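Local atomic coordinates of putative alpha-L-fucosidase (PDB entry 3GZA), a protein that probably hydrolyses alpha-L-fucosyl linkages in glycans, as a putative exported member of glycoside hydrolase family 29. Residues K302-V307 and N341-S346. Sequence-based numbering, arbitrary orientation. Where two conformers were deposited one is given.
Sequences KYEKSV and NRRFSS
Phe344 and Glu304 bury the most surface here, and they meet at the rim of the phenyl ring: OE2 of Glu304 lies in the ring plane, 3.7 Å from CZ of Phe344. The glutamate chain gets there by running extended beyond CG, and its carboxylate is turned 63° from the ring. The same oxygen forms a salt bridge with Arg343, whose NH1 sits 2.8 Å from Glu304 OE2. The bond is bent, 122° at the hydrogen, and therefore weak; the carboxylate comes in at the guanidinium edge, but the two planes stand 72° apart. A stronger partner for OE2 is the hydroxyl of Tyr370, so this one oxygen serves both a phenol and an arginine. Arg343 also covers the aromatic group, its CB standing 3.6 Å above the centre of the Phe344 ring, while its NE pairs with Glu339 one helical turn back. Tyr303, a buried residue, brings its ring edge alongside, CE2 lying 3.9 Å from Phe344 CE2. Ile410 touches both side chains, and Tyr370 meets Phe344 edge-to-face. The C-terminal parts of helices 296-304 and 327-344 thus meet strands 366-375 and 409-418, an interdomain junction between the TIM-barrel-type, presumably catalytic, domain and the C-terminal beta-sandwich.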
loop_
_atom_site.group_PDB
_atom_site.type_symbol
_atom_site.label_atom_id
_atom_site.label_comp_id
_atom_site.label_asym_id
_atom_site.label_seq_id
_atom_site.Cartn_x
_atom_site.Cartn_y
_atom_site.Cartn_z
ATOM N N LYS A 302 32.972 -11.158 -23.007
ATOM C CA LYS A 302 31.512 -11.092 -23.131
ATOM C C LYS A 302 31.084 -10.169 -24.250
ATOM O O LYS A 302 30.162 -10.501 -25.023
ATOM C CB LYS A 302 30.859 -10.731 -21.808
ATOM C CG LYS A 302 31.076 -11.808 -20.733
ATOM C CD LYS A 302 30.452 -11.413 -19.422
ATOM C CE LYS A 302 30.767 -12.481 -18.352
ATOM N NZ LYS A 302 30.551 -13.871 -18.847
ATOM N N TYR A 303 31.702 -9.005 -24.345
ATOM C CA TYR A 303 31.405 -8.062 -25.445
ATOM C C TYR A 303 31.533 -8.750 -26.802
ATOM O O TYR A 303 30.635 -8.641 -27.666
ATOM C CB TYR A 303 32.399 -6.875 -25.345
ATOM C CG TYR A 303 32.219 -5.835 -26.454
ATOM C CD1 TYR A 303 31.244 -4.863 -26.355
ATOM C CD2 TYR A 303 33.035 -5.831 -27.562
ATOM C CE1 TYR A 303 31.051 -3.929 -27.352
ATOM C CE2 TYR A 303 32.872 -4.900 -28.543
ATOM C CZ TYR A 303 31.892 -3.968 -28.436
ATOM O OH TYR A 303 31.711 -3.018 -29.450
ATOM N N GLU A 304 32.631 -9.468 -27.010
ATOM C CA GLU A 304 32.862 -10.116 -28.314
ATOM C C GLU A 304 31.858 -11.241 -28.584
ATOM O O GLU A 304 31.574 -11.569 -29.734
ATOM C CB GLU A 304 34.315 -10.630 -28.416
ATOM C CG GLU A 304 35.314 -9.479 -28.442
ATOM C CD GLU A 304 36.731 -9.902 -28.642
ATOM O OE1 GLU A 304 37.003 -11.087 -28.932
ATOM O OE2 GLU A 304 37.607 -9.029 -28.536
ATOM N N LYS A 305 31.321 -11.823 -27.517
ATOM C CA LYS A 305 30.361 -12.921 -27.631
ATOM C C LYS A 305 28.919 -12.473 -27.454
ATOM O O LYS A 305 28.041 -13.275 -27.237
ATOM C CB LYS A 305 30.745 -14.080 -26.683
ATOM C CG LYS A 305 32.052 -14.765 -27.072
ATOM C CD LYS A 305 32.592 -15.739 -26.020
ATOM C CE LYS A 305 33.925 -16.437 -26.502
ATOM N NZ LYS A 305 34.760 -16.947 -25.352
ATOM N N SER A 306 28.657 -11.172 -27.542
ATOM C CA SER A 306 27.311 -10.622 -27.475
ATOM C C SER A 306 27.210 -9.660 -28.619
ATOM O O SER A 306 26.706 -10.055 -29.659
ATOM C CB SER A 306 26.956 -9.956 -26.142
ATOM O OG SER A 306 27.951 -9.035 -25.736
ATOM N N VAL A 307 27.759 -8.449 -28.456
ATOM C CA VAL A 307 27.774 -7.460 -29.518
ATOM C C VAL A 307 28.415 -8.061 -30.784
ATOM O O VAL A 307 27.964 -7.820 -31.907
ATOM C CB VAL A 307 28.508 -6.196 -29.076
ATOM C CG1 VAL A 307 28.623 -5.163 -30.276
ATOM C CG2 VAL A 307 27.810 -5.582 -27.814
ATOM N N ASN A 341 37.043 0.972 -27.379
ATOM C CA ASN A 341 37.578 1.969 -28.304
ATOM C C ASN A 341 38.993 1.663 -28.747
ATOM O O ASN A 341 39.319 1.802 -29.938
ATOM C CB ASN A 341 37.488 3.356 -27.708
ATOM C CG ASN A 341 36.055 3.873 -27.665
ATOM O OD1 ASN A 341 35.205 3.442 -28.464
ATOM N ND2 ASN A 341 35.784 4.818 -26.761
ATOM N N ARG A 342 39.834 1.240 -27.808
ATOM C CA ARG A 342 41.202 0.897 -28.167
ATOM C C ARG A 342 41.270 -0.202 -29.240
ATOM O O ARG A 342 42.073 -0.123 -30.197
ATOM C CB ARG A 342 41.983 0.436 -26.948
ATOM C CG ARG A 342 43.474 0.423 -27.208
ATOM C CD ARG A 342 44.239 -0.190 -26.052
ATOM N NE ARG A 342 43.998 -1.627 -25.952
ATOM C CZ ARG A 342 44.593 -2.562 -26.684
ATOM N NH1 ARG A 342 45.542 -2.261 -27.567
ATOM N NH2 ARG A 342 44.254 -3.835 -26.508
ATOM N N ARG A 343 40.439 -1.227 -29.093
ATOM C CA ARG A 343 40.480 -2.337 -30.029
ATOM C C ARG A 343 39.826 -2.036 -31.366
ATOM O O ARG A 343 40.413 -2.342 -32.419
ATOM C CB ARG A 343 39.785 -3.574 -29.460
ATOM C CG ARG A 343 40.406 -4.077 -28.195
ATOM C CD ARG A 343 39.800 -5.385 -27.790
ATOM N NE ARG A 343 40.345 -5.838 -26.518
ATOM C CZ ARG A 343 40.065 -7.012 -25.968
ATOM N NH1 ARG A 343 39.261 -7.862 -26.561
ATOM N NH2 ARG A 343 40.605 -7.336 -24.803
ATOM N N PHE A 344 38.665 -1.385 -31.332
ATOM C CA PHE A 344 37.842 -1.329 -32.504
ATOM C C PHE A 344 37.487 0.028 -33.078
ATOM O O PHE A 344 36.802 0.059 -34.078
ATOM C CB PHE A 344 36.547 -2.128 -32.244
ATOM C CG PHE A 344 36.777 -3.538 -31.745
ATOM C CD1 PHE A 344 37.514 -4.431 -32.496
ATOM C CD2 PHE A 344 36.243 -3.966 -30.539
ATOM C CE1 PHE A 344 37.729 -5.740 -32.043
ATOM C CE2 PHE A 344 36.456 -5.240 -30.082
ATOM C CZ PHE A 344 37.200 -6.128 -30.850
ATOM N N SER A 345 37.972 1.140 -32.537
ATOM C CA SER A 345 37.526 2.421 -33.075
ATOM C C SER A 345 38.226 2.833 -34.353
ATOM O O SER A 345 37.625 3.517 -35.195
ATOM C CB SER A 345 37.639 3.540 -32.048
ATOM O OG SER A 345 38.987 3.853 -31.803
ATOM N N SER A 346 39.457 2.367 -34.536
ATOM C CA SER A 346 40.247 2.756 -35.688
ATOM C C SER A 346 40.804 1.547 -36.430
ATOM O O SER A 346 41.828 1.019 -36.074
ATOM C CB SER A 346 41.354 3.699 -35.228
ATOM O OG SER A 346 40.773 4.839 -34.592
#